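Local coordinates for protein SusD homolog (Bacteroides thetaiotaomicron, PDB 4MRU) that probably binds mucin O-glycans at the cell surface, as a SusD-family lipoprotein with a TPR-like helical fold that can also hold a magnesium ion, at residues Q39-L42 / Y43-E47; E89-P92 / K93-V97; I117-R120 / V121-Y125. All blocks are in the same frame, centred on the assembly; numbering follows the deposited sequence.

In the fold
The three contacts are local, each lying within a single helix, interaction 1 with its N-cap residue, and they follow one another along the chain without nesting or crossing; none closes a long loop. Interaction 1 (39-47) starts helix 40-54, interaction 2 (89-97) lies in helix 81-100, and interaction 3 (117-125) ends helix 104-125, the next helix in the chain. Side chains tie them together. Gln39 NE2 probably hydrogen-bonds Glu89 OE1, joining interactions 1 and 2; a salt bridge from Glu47 to Arg120, with Met46 packed on Ile124, joins 1 and 3; and Thr90 and Tyr91 lie against Met118 between 2 and 3. These contacts join the three helices to one another.

Interaction 1: Q39-L42 / Y43-E47; sequences QEHL and YQFME
The carbonyl O of Leu42 takes two backbone donors from the following turn: a nearly straight bond from Met46 N at 3.1 Å and a weak one from Phe45 N at 3.2 Å. One turn earlier, Gln39, at the N-cap position, gives its carbonyl O to Tyr43 N at 2.9 Å. Gln44 has CG between its backbone N and carbonyl carbon (chi1 68°), which lays CG over His41 O and lets NE2 make a weak 3.3 Å bond to that same oxygen. NE2 also approaches His41 CD2, the amide and imidazole planes standing 77° apart. The Phe45 ring presents an edge to one face of the imidazole in a T-shaped pair, centroids 5.4 Å apart, CE2 reaching towards the rim of that face. On the buried side Leu42 CD1 rests 4.2 Å from Met46 CB, and both side chains lie on Val86 of helix 81-100. Polar ends are held from outside: Glu40 forms a salt bridge with Arg247, and Gln39 NE2 hydrogen-bonds Glu89. With its N-cap residue, its i to i+4 ladder and a wider pi-type turn at 44-47, this is the amino-terminal start of a helix in the alpha-helical, TPR-like SusD fold.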
loop_
_atom_site.group_PDB
_atom_site.type_symbol
_atom_site.label_atom_id
_atom_site.label_comp_id
_atom_site.label_asym_id
_atom_site.label_seq_id
_atom_site.Cartn_x
_atom_site.Cartn_y
_atom_site.Cartn_z
ATOM N N GLN A 39 12.541 -10.088 -1.433
ATOM C CA GLN A 39 13.948 -9.933 -1.112
ATOM C C GLN A 39 14.099 -8.854 -0.063
ATOM O O GLN A 39 13.679 -7.715 -0.305
ATOM C CB GLN A 39 14.768 -9.522 -2.344
ATOM C CG GLN A 39 14.677 -10.444 -3.545
ATOM C CD GLN A 39 15.097 -9.747 -4.853
ATOM O OE1 GLN A 39 16.123 -10.107 -5.419
ATOM N NE2 GLN A 39 14.310 -8.724 -5.324
ATOM N N GLU A 40 14.767 -9.178 1.045
ATOM C CA GLU A 40 14.863 -8.260 2.169
ATOM C C GLU A 40 15.602 -6.985 1.769
ATOM O O GLU A 40 15.324 -5.899 2.299
ATOM C CB GLU A 40 15.534 -8.911 3.398
ATOM C CG GLU A 40 16.981 -9.349 3.263
ATOM C CD GLU A 40 17.203 -10.744 2.664
ATOM O OE1 GLU A 40 16.307 -11.343 2.027
ATOM O OE2 GLU A 40 18.333 -11.230 2.788
ATOM N N HIS A 41 16.543 -7.087 0.849
ATOM C CA HIS A 41 17.313 -5.905 0.485
ATOM C C HIS A 41 16.394 -4.834 -0.149
ATOM O O HIS A 41 16.562 -3.652 0.101
ATOM C CB HIS A 41 18.456 -6.236 -0.460
ATOM C CG HIS A 41 19.233 -5.024 -0.866
ATOM N ND1 HIS A 41 18.955 -4.325 -2.021
ATOM C CD2 HIS A 41 20.242 -4.361 -0.253
ATOM C CE1 HIS A 41 19.757 -3.275 -2.105
ATOM N NE2 HIS A 41 20.535 -3.260 -1.031
ATOM N N LEU A 42 15.446 -5.262 -0.963
ATOM C CA LEU A 42 14.462 -4.381 -1.589
ATOM C C LEU A 42 13.355 -3.983 -0.590
ATOM O O LEU A 42 13.023 -2.812 -0.458
ATOM C CB LEU A 42 13.887 -5.037 -2.838
ATOM C CG LEU A 42 12.778 -4.312 -3.596
ATOM C CD1 LEU A 42 13.046 -2.830 -3.798
ATOM C CD2 LEU A 42 12.591 -5.016 -4.943
ATOM N N TYR A 43 12.856 -4.949 0.163
ATOM C CA TYR A 43 11.844 -4.712 1.192
ATOM C C TYR A 43 12.230 -3.536 2.127
ATOM O O TYR A 43 11.395 -2.680 2.449
ATOM C CB TYR A 43 11.552 -6.007 1.998
ATOM C CG TYR A 43 10.366 -5.859 2.911
ATOM C CD1 TYR A 43 10.501 -5.242 4.144
ATOM C CD2 TYR A 43 9.087 -6.341 2.548
ATOM C CE1 TYR A 43 9.412 -5.096 5.001
ATOM C CE2 TYR A 43 7.981 -6.136 3.384
ATOM C CZ TYR A 43 8.150 -5.511 4.601
ATOM O OH TYR A 43 7.076 -5.316 5.446
ATOM N N GLN A 44 13.465 -3.517 2.628
ATOM C CA GLN A 44 13.822 -2.523 3.667
ATOM C C GLN A 44 13.576 -1.087 3.185
ATOM O O GLN A 44 13.095 -0.258 3.926
ATOM C CB GLN A 44 15.261 -2.709 4.163
ATOM C CG GLN A 44 16.327 -2.384 3.134
ATOM C CD GLN A 44 17.717 -2.722 3.618
ATOM O OE1 GLN A 44 18.029 -2.586 4.815
ATOM N NE2 GLN A 44 18.575 -3.158 2.693
ATOM N N PHE A 45 13.859 -0.829 1.927
ATOM C CA PHE A 45 13.684 0.501 1.356
ATOM C C PHE A 45 12.231 0.767 1.002
ATOM O O PHE A 45 11.665 1.779 1.404
ATOM C CB PHE A 45 14.531 0.676 0.112
ATOM C CG PHE A 45 16.017 0.569 0.363
ATOM C CD1 PHE A 45 16.666 1.541 1.109
ATOM C CD2 PHE A 45 16.731 -0.478 -0.123
ATOM C CE1 PHE A 45 18.009 1.438 1.376
ATOM C CE2 PHE A 45 18.103 -0.582 0.105
ATOM C CZ PHE A 45 18.736 0.386 0.848
HETATM N N MSE A 46 11.638 -0.115 0.214
HETATM C CA MSE A 46 10.310 0.170 -0.377
HETATM C C MSE A 46 9.209 0.047 0.644
HETATM O O MSE A 46 8.321 0.889 0.721
HETATM C CB MSE A 46 10.090 -0.784 -1.544
HETATM C CG MSE A 46 8.838 -0.470 -2.323
HETATM SE SE MSE A 46 8.907 -1.671 -3.896
HETATM C CE MSE A 46 7.634 -0.546 -4.984
ATOM N N GLU A 47 9.280 -0.978 1.484
ATOM C CA GLU A 47 8.219 -1.248 2.437
ATOM C C GLU A 47 8.465 -0.736 3.854
ATOM O O GLU A 47 7.566 -0.170 4.471
ATOM C CB GLU A 47 8.009 -2.755 2.516
ATOM C CG GLU A 47 7.518 -3.341 1.227
ATOM C CD GLU A 47 6.094 -2.953 0.931
ATOM O OE1 GLU A 47 5.230 -2.948 1.862
ATOM O OE2 GLU A 47 5.815 -2.700 -0.246
#

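Interaction 2: E89-P92 / K93-V97; sequences ETYP and KYYAV
Residues 89-97 run without a break within helix 81-100; Pro92 N has no hydrogen to give the preceding turn, so the helix kinks there, and the backbone resumes i to i+4 bonding from Thr90 O onward. Thr90 O accepts Tyr94 N at 2.9 Å, Tyr91 O accepts Tyr95 N, and Pro92 O takes Ala96 N at 3.1 Å. Glu89 O, which would meet Lys93 N in a regular helix, takes the lysine's own NZ instead, Lys93 N bonding Thr90 O weakly. Lys93 runs extended back along the helix until its last torsion bends (chi4 54°), bringing NZ to 3.1 Å from Glu89 O, with CG and CD passing the same oxygen. Lys93 NZ and Glu89 OE1 stay 5.0 Å apart without a salt bridge, and OE1 instead hydrogen-bonds Gln39. Along another side of the helix Tyr91 and Tyr95 meet through CD1 and CE2, at 3.7 Å, their rings crossing at 41°. The first torsion of Tyr95 sets CG beside the backbone N (chi1 -76°), which turns the CD2 side of the ring back to 3.4 Å from Tyr91 O. Each phenol is held further out, Tyr91 OH by Arg114 and Tyr95 OH by Val133 O, while Thr90 packs on Ile117 and Met118 of helix 104-125. A lysine amine meeting a main-chain carbonyl one turn back, beside a proline kink, within a helix packed against its successor, belongs to a proline-kinked helix of an antiparallel helical hairpin.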
loop_
_atom_site.group_PDB
_atom_site.type_symbol
_atom_site.label_atom_id
_atom_site.label_comp_id
_atom_site.label_asym_id
_atom_site.label_seq_id
_atom_site.Cartn_x
_atom_site.Cartn_y
_atom_site.Cartn_z
ATOM N N GLU A 89 14.301 -5.729 -12.385
ATOM C CA GLU A 89 14.040 -7.144 -12.069
ATOM C C GLU A 89 12.761 -7.664 -12.709
ATOM O O GLU A 89 12.644 -8.863 -12.963
ATOM C CB GLU A 89 13.989 -7.340 -10.585
ATOM C CG GLU A 89 15.357 -7.173 -9.945
ATOM C CD GLU A 89 15.358 -7.338 -8.434
ATOM O OE1 GLU A 89 14.485 -8.054 -7.912
ATOM O OE2 GLU A 89 16.259 -6.755 -7.772
ATOM N N THR A 90 11.797 -6.778 -12.937
ATOM C CA THR A 90 10.518 -7.193 -13.491
ATOM C C THR A 90 10.666 -7.594 -14.957
ATOM O O THR A 90 10.193 -8.668 -15.369
ATOM C CB THR A 90 9.425 -6.111 -13.343
ATOM O OG1 THR A 90 9.137 -5.913 -11.951
ATOM C CG2 THR A 90 8.163 -6.539 -14.022
ATOM N N TYR A 91 11.315 -6.752 -15.755
ATOM C CA TYR A 91 11.164 -6.892 -17.190
ATOM C C TYR A 91 11.878 -8.102 -17.780
ATOM O O TYR A 91 11.352 -8.698 -18.714
ATOM C CB TYR A 91 11.580 -5.604 -17.914
ATOM C CG TYR A 91 10.401 -4.660 -17.901
ATOM C CD1 TYR A 91 9.356 -4.821 -18.804
ATOM C CD2 TYR A 91 10.281 -3.695 -16.922
ATOM C CE1 TYR A 91 8.250 -4.018 -18.745
ATOM C CE2 TYR A 91 9.167 -2.876 -16.847
ATOM C CZ TYR A 91 8.152 -3.035 -17.764
ATOM O OH TYR A 91 7.039 -2.218 -17.700
ATOM N N PRO A 92 13.037 -8.494 -17.250
ATOM C CA PRO A 92 13.575 -9.773 -17.767
ATOM C C PRO A 92 12.649 -10.994 -17.486
ATOM O O PRO A 92 12.563 -11.924 -18.299
ATOM C CB PRO A 92 14.933 -9.906 -17.042
ATOM C CG PRO A 92 15.262 -8.506 -16.572
ATOM C CD PRO A 92 13.925 -7.896 -16.239
ATOM N N LYS A 93 11.924 -10.973 -16.378
ATOM C CA LYS A 93 11.022 -12.102 -16.080
ATOM C C LYS A 93 9.783 -12.033 -16.969
ATOM O O LYS A 93 9.367 -13.048 -17.550
ATOM C CB LYS A 93 10.642 -12.114 -14.615
ATOM C CG LYS A 93 11.809 -12.302 -13.652
ATOM C CD LYS A 93 11.294 -12.114 -12.224
ATOM C CE LYS A 93 12.390 -12.294 -11.171
ATOM N NZ LYS A 93 13.543 -11.420 -11.467
ATOM N N TYR A 94 9.225 -10.832 -17.100
ATOM C CA TYR A 94 8.063 -10.591 -17.960
ATOM C C TYR A 94 8.359 -11.008 -19.390
ATOM O O TYR A 94 7.588 -11.760 -20.000
ATOM C CB TYR A 94 7.631 -9.113 -17.924
ATOM C CG TYR A 94 6.368 -8.842 -18.751
ATOM C CD1 TYR A 94 5.144 -9.322 -18.323
ATOM C CD2 TYR A 94 6.413 -8.136 -19.943
ATOM C CE1 TYR A 94 3.988 -9.106 -19.056
ATOM C CE2 TYR A 94 5.242 -7.906 -20.694
ATOM C CZ TYR A 94 4.038 -8.425 -20.241
ATOM O OH TYR A 94 2.851 -8.280 -20.912
ATOM N N TYR A 95 9.497 -10.573 -19.923
ATOM C CA TYR A 95 9.833 -10.901 -21.306
ATOM C C TYR A 95 10.216 -12.364 -21.506
ATOM O O TYR A 95 10.026 -12.892 -22.602
ATOM C CB TYR A 95 10.927 -9.948 -21.836
ATOM C CG TYR A 95 10.367 -8.536 -22.187
ATOM C CD1 TYR A 95 9.221 -8.393 -22.983
ATOM C CD2 TYR A 95 11.008 -7.350 -21.762
ATOM C CE1 TYR A 95 8.708 -7.137 -23.309
ATOM C CE2 TYR A 95 10.501 -6.091 -22.095
ATOM C CZ TYR A 95 9.349 -5.994 -22.860
ATOM O OH TYR A 95 8.831 -4.777 -23.209
ATOM N N ALA A 96 10.702 -13.049 -20.465
ATOM C CA ALA A 96 10.965 -14.484 -20.554
ATOM C C ALA A 96 9.661 -15.239 -20.799
ATOM O O ALA A 96 9.592 -16.147 -21.645
ATOM C CB ALA A 96 11.667 -15.008 -19.298
ATOM N N VAL A 97 8.611 -14.849 -20.095
ATOM C CA VAL A 97 7.328 -15.484 -20.314
ATOM C C VAL A 97 6.865 -15.281 -21.727
ATOM O O VAL A 97 6.415 -16.255 -22.392
ATOM C CB VAL A 97 6.232 -14.948 -19.357
ATOM C CG1 VAL A 97 4.898 -15.616 -19.643
ATOM C CG2 VAL A 97 6.627 -15.165 -17.910
#

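Interaction 3: I117-R120 / V121-Y125; sequences IMQR and VTDIY
This is a buried, within-helix contact over the last turns of helix 104-125, its centre about 10 Å from that of the chain, and its side-chain link is polar. Gln119 NE2 donates to Asp123 OD2 at 2.8 Å; the amide comes from above the carboxylate plane, 48° out of it, with an N-H...O angle of 131°. The glutamine reaches there by a bend at its second torsion (chi2 -101°). Beneath this link Asp123 N bonds Gln119 O at 3.1 Å, so the pair is joined through backbone and side chains. Asp123 also serves Arg209 by a salt bridge and accepts Tyr156 OH and Trp502 NE1 at OD1. With an alanine here, Arg209 would probably lose this carboxylate mate and the Gln119 amide would be freer to turn. Away from this pair Met118, a selenomethionine, lies beside Val121 pointing the same way, SE to CG2 4.0 Å. Ile124 CG1 sits 3.2 Å from Arg120 O. The i to i+4 bonding is straightest at Thr122 N to Met118 O, 3.0 Å. A Gln-Asp pair one turn apart, its carboxylate shared with residues from other parts of the chain, marks a buried polar network at the core of an alpha-helical bundle.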
loop_
_atom_site.group_PDB
_atom_site.type_symbol
_atom_site.label_atom_id
_atom_site.label_comp_id
_atom_site.label_asym_id
_atom_site.label_seq_id
_atom_site.Cartn_x
_atom_site.Cartn_y
_atom_site.Cartn_z
ATOM N N ILE A 117 2.564 -5.200 -10.011
ATOM C CA ILE A 117 3.851 -4.673 -9.574
ATOM C C ILE A 117 3.926 -3.171 -9.822
ATOM O O ILE A 117 4.296 -2.380 -8.956
ATOM C CB ILE A 117 5.005 -5.337 -10.357
ATOM C CG1 ILE A 117 5.127 -6.786 -9.961
ATOM C CG2 ILE A 117 6.324 -4.622 -10.083
ATOM C CD1 ILE A 117 5.899 -7.652 -10.950
HETATM N N MSE A 118 3.564 -2.789 -11.042
HETATM C CA MSE A 118 3.825 -1.438 -11.483
HETATM C C MSE A 118 2.760 -0.431 -11.067
HETATM O O MSE A 118 3.023 0.782 -11.090
HETATM C CB MSE A 118 3.933 -1.430 -12.998
HETATM C CG MSE A 118 5.149 -2.210 -13.500
HETATM SE SE MSE A 118 6.838 -1.439 -12.789
HETATM C CE MSE A 118 8.067 -2.947 -13.154
ATOM N N GLN A 119 1.565 -0.884 -10.702
ATOM C CA GLN A 119 0.576 0.035 -10.112
ATOM C C GLN A 119 1.190 0.749 -8.895
ATOM O O GLN A 119 1.021 1.967 -8.691
ATOM C CB GLN A 119 -0.726 -0.699 -9.744
ATOM C CG GLN A 119 -1.765 0.112 -8.948
ATOM C CD GLN A 119 -1.712 -0.245 -7.479
ATOM O OE1 GLN A 119 -2.169 -1.311 -7.078
ATOM N NE2 GLN A 119 -1.120 0.620 -6.670
ATOM N N ARG A 120 1.948 0.011 -8.108
ATOM C CA ARG A 120 2.579 0.550 -6.918
ATOM C C ARG A 120 3.652 1.568 -7.326
ATOM O O ARG A 120 3.771 2.645 -6.736
ATOM C CB ARG A 120 3.193 -0.546 -6.075
ATOM C CG ARG A 120 2.201 -1.400 -5.294
ATOM C CD ARG A 120 2.702 -2.797 -5.060
ATOM N NE ARG A 120 4.076 -2.820 -4.523
ATOM C CZ ARG A 120 4.374 -2.675 -3.234
ATOM N NH1 ARG A 120 3.417 -2.437 -2.332
ATOM N NH2 ARG A 120 5.621 -2.695 -2.861
ATOM N N VAL A 121 4.441 1.226 -8.327
ATOM C CA VAL A 121 5.541 2.090 -8.729
ATOM C C VAL A 121 5.055 3.422 -9.297
ATOM O O VAL A 121 5.572 4.464 -8.942
ATOM C CB VAL A 121 6.460 1.374 -9.748
ATOM C CG1 VAL A 121 7.610 2.253 -10.177
ATOM C CG2 VAL A 121 6.992 0.073 -9.122
ATOM N N THR A 122 4.051 3.413 -10.179
ATOM C CA THR A 122 3.558 4.688 -10.664
ATOM C C THR A 122 2.903 5.490 -9.512
ATOM O O THR A 122 3.011 6.713 -9.500
ATOM C CB THR A 122 2.585 4.605 -11.861
ATOM O OG1 THR A 122 2.256 5.946 -12.282
ATOM C CG2 THR A 122 1.325 3.884 -11.540
ATOM N N ASP A 123 2.245 4.823 -8.585
ATOM C CA ASP A 123 1.655 5.543 -7.443
ATOM C C ASP A 123 2.700 6.232 -6.573
ATOM O O ASP A 123 2.429 7.301 -6.008
ATOM C CB ASP A 123 0.800 4.620 -6.568
ATOM C CG ASP A 123 -0.563 4.314 -7.186
ATOM O OD1 ASP A 123 -0.904 4.910 -8.234
ATOM O OD2 ASP A 123 -1.257 3.452 -6.621
ATOM N N ILE A 124 3.898 5.658 -6.493
ATOM C CA ILE A 124 5.000 6.284 -5.758
ATOM C C ILE A 124 5.615 7.500 -6.488
ATOM O O ILE A 124 5.975 8.494 -5.829
ATOM C CB ILE A 124 6.089 5.239 -5.463
ATOM C CG1 ILE A 124 5.526 4.177 -4.517
ATOM C CG2 ILE A 124 7.328 5.875 -4.856
ATOM C CD1 ILE A 124 6.356 2.906 -4.540
ATOM N N TYR A 125 5.736 7.439 -7.809
ATOM C CA TYR A 125 6.548 8.425 -8.586
ATOM C C TYR A 125 5.761 9.331 -9.476
ATOM O O TYR A 125 6.198 10.448 -9.736
ATOM C CB TYR A 125 7.576 7.701 -9.458
ATOM C CG TYR A 125 8.616 6.997 -8.624
ATOM C CD1 TYR A 125 9.712 7.680 -8.120
ATOM C CD2 TYR A 125 8.508 5.671 -8.343
ATOM C CE1 TYR A 125 10.632 7.069 -7.300
ATOM C CE2 TYR A 125 9.456 5.034 -7.555
ATOM C CZ TYR A 125 10.516 5.731 -7.046
ATOM O OH TYR A 125 11.465 5.072 -6.286
#